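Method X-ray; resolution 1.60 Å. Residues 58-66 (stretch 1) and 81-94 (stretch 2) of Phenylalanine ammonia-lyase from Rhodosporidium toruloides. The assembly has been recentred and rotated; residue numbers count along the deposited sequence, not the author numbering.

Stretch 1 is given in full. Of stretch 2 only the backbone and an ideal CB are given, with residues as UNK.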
ATOM      1  N   SER B  58       9.787  41.724  11.556  1.00 19.98           N
ATOM      2  CA  SER B  58       8.786  42.401  12.352  1.00 19.00           C
ATOM      3  C   SER B  58       7.943  41.376  13.075  1.00 17.51           C
ATOM      4  O   SER B  58       7.850  40.221  12.676  1.00 15.81           O
ATOM      5  CB  SER B  58       7.901  43.282  11.486  1.00 19.00           C
ATOM      6  OG  SER B  58       7.253  42.510  10.509  1.00 19.95           O
ATOM      7  N   THR B  59       7.352  41.804  14.172  1.00 16.71           N
ATOM      8  CA  THR B  59       6.736  40.845  15.047  1.00 14.51           C
ATOM      9  C   THR B  59       5.442  40.315  14.473  1.00 13.72           C
ATOM     10  O   THR B  59       4.577  41.072  13.994  1.00 14.94           O
ATOM     11  CB  THR B  59       6.477  41.482  16.417  1.00 16.26           C
ATOM     12  OG1 THR B  59       7.732  41.912  16.963  1.00 17.87           O
ATOM     13  CG2 THR B  59       5.811  40.470  17.379  1.00 17.36           C
ATOM     14  N   LEU B  60       5.296  39.003  14.592  1.00 11.16           N
ATOM     15  CA  LEU B  60       4.059  38.329  14.231  1.00 11.20           C
ATOM     16  C   LEU B  60       3.123  38.447  15.403  1.00 10.49           C
ATOM     17  O   LEU B  60       3.361  37.845  16.444  1.00 11.71           O
ATOM     18  CB  LEU B  60       4.329  36.870  13.897  1.00 11.71           C
ATOM     19  CG  LEU B  60       3.105  35.998  13.618  1.00  9.56           C
ATOM     20  CD1 LEU B  60       2.241  36.545  12.450  1.00 12.05           C
ATOM     21  CD2 LEU B  60       3.511  34.539  13.346  1.00 12.11           C
ATOM     22  N   GLU B  61       2.067  39.226  15.219  1.00 10.58           N
ATOM     23  CA  GLU B  61       1.048  39.452  16.222  1.00 12.57           C
ATOM     24  C   GLU B  61      -0.106  38.473  16.061  1.00 10.86           C
ATOM     25  O   GLU B  61      -0.783  38.450  15.034  1.00 15.40           O
ATOM     26  CB  GLU B  61       0.520  40.887  16.131  1.00 13.86           C
ATOM     27  CG  GLU B  61       1.445  41.897  16.798  1.00 22.34           C
ATOM     28  CD  GLU B  61       0.756  43.242  17.079  1.00 23.14           C
ATOM     29  OE1 GLU B  61       0.456  43.903  16.067  1.00 24.63           O
ATOM     30  OE2 GLU B  61       0.524  43.621  18.272  1.00 30.88           O
ATOM     31  N   LEU B  62      -0.299  37.631  17.057  1.00  9.65           N
ATOM     32  CA  LEU B  62      -1.309  36.575  17.011  1.00  9.63           C
ATOM     33  C   LEU B  62      -2.630  37.052  17.610  1.00 13.46           C
ATOM     34  O   LEU B  62      -2.679  37.535  18.747  1.00 11.69           O
ATOM     35  CB  LEU B  62      -0.823  35.358  17.792  1.00 12.04           C
ATOM     36  CG  LEU B  62       0.449  34.746  17.252  1.00  9.21           C
ATOM     37  CD1 LEU B  62       0.890  33.573  18.117  1.00  9.93           C
ATOM     38  CD2 LEU B  62       0.284  34.358  15.782  1.00 11.43           C
ATOM     39  N   ASP B  63      -3.693  36.942  16.816  1.00  9.86           N
ATOM     40  CA  ASP B  63      -4.992  37.404  17.236  1.00  9.71           C
ATOM     41  C   ASP B  63      -6.079  36.341  17.170  1.00  9.76           C
ATOM     42  O   ASP B  63      -7.226  36.651  17.422  1.00  9.68           O
ATOM     43  CB  ASP B  63      -5.422  38.665  16.450  1.00 10.29           C
ATOM     44  CG  ASP B  63      -5.570  38.419  14.956  1.00 16.04           C
ATOM     45  OD1 ASP B  63      -5.985  37.332  14.550  1.00 10.52           O
ATOM     46  OD2 ASP B  63      -5.286  39.326  14.158  1.00 16.13           O
ATOM     47  N   GLY B  64      -5.712  35.096  16.868  1.00  9.16           N
ATOM     48  CA  GLY B  64      -6.678  33.999  16.803  1.00 10.84           C
ATOM     49  C   GLY B  64      -7.313  33.757  15.427  1.00 11.54           C
ATOM     50  O   GLY B  64      -7.956  32.733  15.216  1.00 10.45           O
ATOM     51  N   TYR B  65      -7.133  34.664  14.477  1.00 10.00           N
ATOM     52  CA  TYR B  65      -7.875  34.622  13.185  1.00  8.84           C
ATOM     53  C   TYR B  65      -7.041  34.938  11.927  1.00  9.34           C
ATOM     54  O   TYR B  65      -7.364  34.441  10.845  1.00  9.33           O
ATOM     55  CB  TYR B  65      -9.076  35.590  13.234  1.00  9.85           C
ATOM     56  CG  TYR B  65     -10.127  35.201  14.216  1.00 15.63           C
ATOM     57  CD1 TYR B  65     -11.263  34.500  13.811  1.00 12.58           C
ATOM     58  CD2 TYR B  65      -9.991  35.502  15.568  1.00 11.55           C
ATOM     59  CE1 TYR B  65     -12.239  34.113  14.746  1.00 15.04           C
ATOM     60  CE2 TYR B  65     -10.922  35.093  16.498  1.00 11.37           C
ATOM     61  CZ  TYR B  65     -12.038  34.391  16.090  1.00 15.95           C
ATOM     62  OH  TYR B  65     -12.925  33.996  17.039  1.00 19.56           O
ATOM     63  N   SER B  66      -6.007  35.788  12.067  1.00 11.71           N
ATOM     64  CA  SER B  66      -5.220  36.340  10.964  1.00 11.43           C
ATOM     65  C   SER B  66      -4.069  35.491  10.527  1.00 10.41           C
ATOM     66  O   SER B  66      -3.492  35.723   9.464  1.00 11.86           O
ATOM     67  CB  SER B  66      -4.617  37.720  11.370  1.00  9.53           C
ATOM     68  OG  SER B  66      -5.623  38.651  11.644  1.00 16.37           O
ATOM     69  N   UNK B  81      10.029  37.127  15.461  1.00 13.18           N
ATOM     70  CA  UNK B  81       9.460  37.292  16.799  1.00 12.54           C
ATOM     71  C   UNK B  81       7.953  37.068  16.772  1.00 10.68           C
ATOM     72  O   UNK B  81       7.312  37.401  15.783  1.00  9.32           O
ATOM     73  CB  UNK B  81       9.778  38.683  17.351  1.00 12.54           C
ATOM     74  N   UNK B  82       7.390  36.567  17.860  1.00 10.71           N
ATOM     75  CA  UNK B  82       5.972  36.234  17.928  1.00  9.33           C
ATOM     76  C   UNK B  82       5.436  36.786  19.243  1.00 11.37           C
ATOM     77  O   UNK B  82       6.093  36.665  20.290  1.00 11.20           O
ATOM     78  CB  UNK B  82       5.740  34.726  17.819  1.00  9.33           C
ATOM     79  N   UNK B  83       4.272  37.422  19.197  1.00  9.44           N
ATOM     80  CA  UNK B  83       3.575  37.813  20.417  1.00 12.33           C
ATOM     81  C   UNK B  83       2.048  37.751  20.253  1.00 12.67           C
ATOM     82  O   UNK B  83       1.514  37.871  19.157  1.00 10.03           O
ATOM     83  CB  UNK B  83       3.999  39.225  20.827  1.00 12.33           C
ATOM     84  N   UNK B  84       1.353  37.569  21.356  1.00 11.08           N
ATOM     85  CA  UNK B  84      -0.081  37.808  21.369  1.00 11.27           C
ATOM     86  C   UNK B  84      -0.315  39.272  21.060  1.00 10.42           C
ATOM     87  O   UNK B  84       0.285  40.144  21.647  1.00 13.85           O
ATOM     88  CB  UNK B  84      -0.704  37.419  22.711  1.00 11.27           C
ATOM     89  N   UNK B  85      -1.251  39.543  20.159  1.00 10.19           N
ATOM     90  CA  UNK B  85      -1.544  40.908  19.780  1.00 12.13           C
ATOM     91  C   UNK B  85      -1.740  41.792  21.010  1.00 13.90           C
ATOM     92  O   UNK B  85      -2.444  41.430  21.949  1.00 14.70           O
ATOM     93  CB  UNK B  85      -2.787  40.952  18.889  1.00 12.13           C
ATOM     94  N   UNK B  86      -1.103  42.965  20.963  1.00 17.32           N
ATOM     95  CA  UNK B  86      -1.154  43.960  22.022  1.00 21.69           C
ATOM     96  C   UNK B  86      -2.480  44.679  21.843  1.00 21.57           C
ATOM     97  O   UNK B  86      -2.558  45.714  21.170  1.00 25.38           O
ATOM     98  CB  UNK B  86       0.035  44.922  21.975  1.00 21.69           C
ATOM     99  N   UNK B  87      -3.533  44.105  22.407  1.00 20.34           N
ATOM    100  CA  UNK B  87      -4.893  44.622  22.225  1.00 20.36           C
ATOM    101  C   UNK B  87      -5.728  44.352  23.469  1.00 19.23           C
ATOM    102  O   UNK B  87      -5.702  43.266  24.020  1.00 17.64           O
ATOM    103  CB  UNK B  87      -5.553  43.994  20.996  1.00 20.36           C
ATOM    104  N   UNK B  88      -6.451  45.359  23.929  1.00 19.08           N
ATOM    105  CA  UNK B  88      -7.327  45.189  25.080  1.00 18.30           C
ATOM    106  C   UNK B  88      -8.450  44.209  24.808  1.00 20.03           C
ATOM    107  O   UNK B  88      -8.863  43.489  25.706  1.00 19.78           O
ATOM    108  CB  UNK B  88      -7.912  46.539  25.499  1.00 18.30           C
ATOM    109  N   UNK B  89      -8.956  44.197  23.578  1.00 20.41           N
ATOM    110  CA  UNK B  89     -10.001  43.258  23.171  1.00 25.36           C
ATOM    111  C   UNK B  89      -9.546  41.801  23.301  1.00 21.58           C
ATOM    112  O   UNK B  89     -10.245  40.972  23.845  1.00 19.17           O
ATOM    113  CB  UNK B  89     -10.425  43.542  21.729  1.00 25.36           C
ATOM    114  N   UNK B  90      -8.369  41.508  22.770  1.00 23.41           N
ATOM    115  CA  UNK B  90      -7.833  40.152  22.831  1.00 22.20           C
ATOM    116  C   UNK B  90      -7.612  39.776  24.287  1.00 20.70           C
ATOM    117  O   UNK B  90      -8.102  38.747  24.754  1.00 20.57           O
ATOM    118  CB  UNK B  90      -6.532  40.034  22.034  1.00 22.20           C
ATOM    119  N   UNK B  91      -6.871  40.605  25.014  1.00 21.55           N
ATOM    120  CA  UNK B  91      -6.619  40.326  26.432  1.00 22.22           C
ATOM    121  C   UNK B  91      -7.883  40.072  27.204  1.00 20.40           C
ATOM    122  O   UNK B  91      -7.938  39.163  28.022  1.00 20.83           O
ATOM    123  CB  UNK B  91      -5.860  41.488  27.077  1.00 22.22           C
ATOM    124  N   UNK B  92      -8.882  40.921  26.996  1.00 19.45           N
ATOM    125  CA  UNK B  92     -10.133  40.800  27.700  1.00 19.29           C
ATOM    126  C   UNK B  92     -10.879  39.509  27.366  1.00 19.00           C
ATOM    127  O   UNK B  92     -11.467  38.889  28.227  1.00 18.86           O
ATOM    128  CB  UNK B  92     -11.016  42.009  27.384  1.00 19.29           C
ATOM    129  N   UNK B  93     -10.851  39.105  26.110  1.00 19.93           N
ATOM    130  CA  UNK B  93     -11.434  37.841  25.710  1.00 21.66           C
ATOM    131  C   UNK B  93     -10.727  36.661  26.420  1.00 19.86           C
ATOM    132  O   UNK B  93     -11.372  35.759  26.981  1.00 17.93           O
ATOM    133  CB  UNK B  93     -11.350  37.686  24.190  1.00 21.66           C
ATOM    134  N   UNK B  94      -9.391  36.687  26.416  1.00 20.16           N
ATOM    135  CA  UNK B  94      -8.634  35.647  27.115  1.00 18.74           C
ATOM    136  C   UNK B  94      -8.980  35.669  28.576  1.00 18.84           C
ATOM    137  O   UNK B  94      -9.382  34.643  29.150  1.00 19.90           O
ATOM    138  CB  UNK B  94      -7.127  35.829  26.923  1.00 18.74           C
TER

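Residues 60-62 and positions 82-84 run as parallel strands, and the backbone sets the register before any side chain is considered. Leu60 N donates to the carbonyl O of position 81 (2.8 Å), and Leu60 O accepts from N of position 83 (2.9 Å). Leu62 N then donates to O of position 83 (2.8 Å), and Leu62 O accepts from N of position 85 (2.8 Å).

At position 81 the amide N makes no bond to stretch 1; phi is -64°, and CB points sideways, 3.8 Å from Thr59 OG1. Many residues would fit, proline among them, since the pairing uses only the carbonyl here. The residue is Pro81, whose CD lies 4.1 Å from Ser58 O.

Position 82 has extended angles and pairs with Leu60; its CB lies on the sheet face of Leu60 and Leu62, 5.0 Å from Leu62 CD1. An apolar side chain is called for; valine or isoleucine, beta-branched, suits a strand especially well, and leucine might also fit. Val82 puts CG1 3.5 Å from Leu62 CD1 and CG2 4.3 Å from Leu60 CD2, touching both leucines.

Position 83 turns to the other face, with Glu61, and its CB is 4.1 Å from Thr59 CG2. A long polar chain with an aliphatic base, or threonine, would suit. In Arg83 the CB rests against that methyl while the end of the chain leads away and makes no salt bridge with Glu61, although the two residues share that face.

Position 84 returns to the leucine face beside Leu62, its CB 4.4 Å from Leu62 O. Valine, isoleucine or threonine would all serve; Val84 extends the apolar row.

At position 85 the CB points sideways, 4.3 Å from both Asp63 CB and Glu61 OE2. Two acids nearby favour a basic residue, though a plain aliphatic could also pack. Lys85 lays CD 4.1 Å from Asp63 CB, but its end leads away and forms no salt bridge with either acid.

The amide N of position 86 donates to Glu61 OE2 (3.2 Å), a bond available to any residue but proline; with CB 4.0 Å from that carboxylate, a small or polar side chain seems adequate. Asp86 sends its own carboxylate away, to a salt bridge with position 91.

Position 87 precedes a helix, where serine, threonine, aspartate or asparagine can cap. Ser87 OG accepts from N of position 90 (3.0 Å).

Positions 88 and 89 are out of reach of stretch 1; Asp88 and Glu89 place acids in the helix's first turn, where they suit its dipole.

Position 90 points toward stretch 1, but its CB has nothing there within 5.5 Å, so a side chain must extend to make contact, and isoleucine, leucine or methionine would suit. Ile90 brings CD1 3.9 Å from Asp63 CB.

Positions 91 and 92 are out of reach: Arg91 bridges Asp86 and Asp88, followed by Ser92.

Position 93 also points toward stretch 1, at a distance only a long chain spans. Lys93 NZ reaches Asp63 O and Tyr65 OH through separate waters.

Position 94 is out of reach and holds Ile94.

Stretch 2 81-94: PVRVKDSDEIRSKI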
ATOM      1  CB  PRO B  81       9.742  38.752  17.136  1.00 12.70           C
ATOM      2  CG  PRO B  81      10.832  39.152  16.250  1.00 15.12           C
ATOM      3  CD  PRO B  81      10.652  38.369  14.987  1.00 12.99           C
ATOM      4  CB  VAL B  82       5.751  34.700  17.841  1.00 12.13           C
ATOM      5  CG1 VAL B  82       4.297  34.323  18.034  1.00  9.43           C
ATOM      6  CG2 VAL B  82       6.288  34.159  16.555  1.00 12.11           C
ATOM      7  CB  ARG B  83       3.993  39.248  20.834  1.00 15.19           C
ATOM      8  CG  ARG B  83       5.424  39.372  21.389  1.00 27.82           C
ATOM      9  CD  ARG B  83       5.882  40.838  21.505  1.00 29.91           C
ATOM     10  NE  ARG B  83       6.610  41.159  22.739  1.00 47.39           N
ATOM     11  CZ  ARG B  83       6.044  41.271  23.948  1.00 54.93           C
ATOM     12  NH1 ARG B  83       4.741  41.045  24.117  1.00 58.81           N
ATOM     13  NH2 ARG B  83       6.789  41.589  25.009  1.00 55.38           N
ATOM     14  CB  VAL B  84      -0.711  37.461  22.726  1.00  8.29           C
ATOM     15  CG1 VAL B  84      -2.177  37.823  22.731  1.00 10.88           C
ATOM     16  CG2 VAL B  84      -0.519  35.994  23.035  1.00  8.11           C
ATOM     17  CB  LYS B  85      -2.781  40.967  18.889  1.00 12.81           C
ATOM     18  CG  LYS B  85      -3.074  42.370  18.430  1.00 14.07           C
ATOM     19  CD  LYS B  85      -3.935  42.420  17.207  1.00 20.49           C
ATOM     20  CE  LYS B  85      -4.292  43.861  16.833  1.00 20.96           C
ATOM     21  NZ  LYS B  85      -5.752  44.038  16.968  1.00 34.58           N
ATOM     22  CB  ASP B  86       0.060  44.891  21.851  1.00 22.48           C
ATOM     23  CG  ASP B  86       0.245  45.861  23.001  1.00 27.70           C
ATOM     24  OD1 ASP B  86       1.281  46.570  23.016  1.00 31.55           O
ATOM     25  OD2 ASP B  86      -0.631  45.931  23.877  1.00 23.26           O
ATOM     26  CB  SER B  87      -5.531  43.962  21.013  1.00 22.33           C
ATOM     27  OG  SER B  87      -6.875  43.616  21.234  1.00 27.29           O
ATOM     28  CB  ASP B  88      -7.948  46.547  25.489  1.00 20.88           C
ATOM     29  CG  ASP B  88      -6.963  47.471  26.176  1.00 26.45           C
ATOM     30  OD1 ASP B  88      -5.783  47.099  26.362  1.00 36.99           O
ATOM     31  OD2 ASP B  88      -7.386  48.591  26.548  1.00 29.95           O
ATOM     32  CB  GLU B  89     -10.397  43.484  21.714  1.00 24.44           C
ATOM     33  CG  GLU B  89     -11.211  44.744  21.481  1.00 38.20           C
ATOM     34  CD  GLU B  89     -11.996  44.703  20.169  1.00 36.20           C
ATOM     35  OE1 GLU B  89     -11.566  43.963  19.235  1.00 49.20           O
ATOM     36  OE2 GLU B  89     -13.041  45.414  20.084  1.00 49.70           O
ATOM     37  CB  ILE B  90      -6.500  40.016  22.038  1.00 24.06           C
ATOM     38  CG1 ILE B  90      -6.687  40.382  20.559  1.00 27.95           C
ATOM     39  CG2 ILE B  90      -5.911  38.610  22.210  1.00 26.54           C
ATOM     40  CD1 ILE B  90      -7.435  39.358  19.747  1.00 36.28           C
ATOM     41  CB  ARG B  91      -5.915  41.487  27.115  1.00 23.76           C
ATOM     42  CG  ARG B  91      -4.449  41.486  26.911  1.00 26.32           C
ATOM     43  CD  ARG B  91      -3.803  42.648  27.665  1.00 31.18           C
ATOM     44  NE  ARG B  91      -2.713  43.116  26.838  1.00 39.70           N
ATOM     45  CZ  ARG B  91      -2.680  44.256  26.167  1.00 35.40           C
ATOM     46  NH1 ARG B  91      -3.643  45.176  26.264  1.00 38.78           N
ATOM     47  NH2 ARG B  91      -1.628  44.486  25.410  1.00 36.43           N
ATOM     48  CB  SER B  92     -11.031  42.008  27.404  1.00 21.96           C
ATOM     49  OG  SER B  92     -12.309  41.817  27.987  1.00 30.27           O
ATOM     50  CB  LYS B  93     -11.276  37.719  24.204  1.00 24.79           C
ATOM     51  CG  LYS B  93     -12.126  36.682  23.558  1.00 28.98           C
ATOM     52  CD  LYS B  93     -11.573  36.355  22.172  1.00 32.81           C
ATOM     53  CE  LYS B  93     -11.357  37.589  21.319  1.00 30.50           C
ATOM     54  NZ  LYS B  93     -11.327  37.275  19.869  1.00 26.19           N
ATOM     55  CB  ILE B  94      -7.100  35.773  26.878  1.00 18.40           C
ATOM     56  CG1 ILE B  94      -6.785  35.446  25.421  1.00 18.29           C
ATOM     57  CG2 ILE B  94      -6.319  34.832  27.790  1.00 20.56           C
ATOM     58  CD1 ILE B  94      -5.419  36.017  24.890  1.00 20.18           C
TER
HETATM   59  O   HOH W   1      -9.050  36.301  19.402  1.00 18.85           O
HETATM   60  O   HOH W   2     -12.870  34.797  19.547  1.00 19.91           O
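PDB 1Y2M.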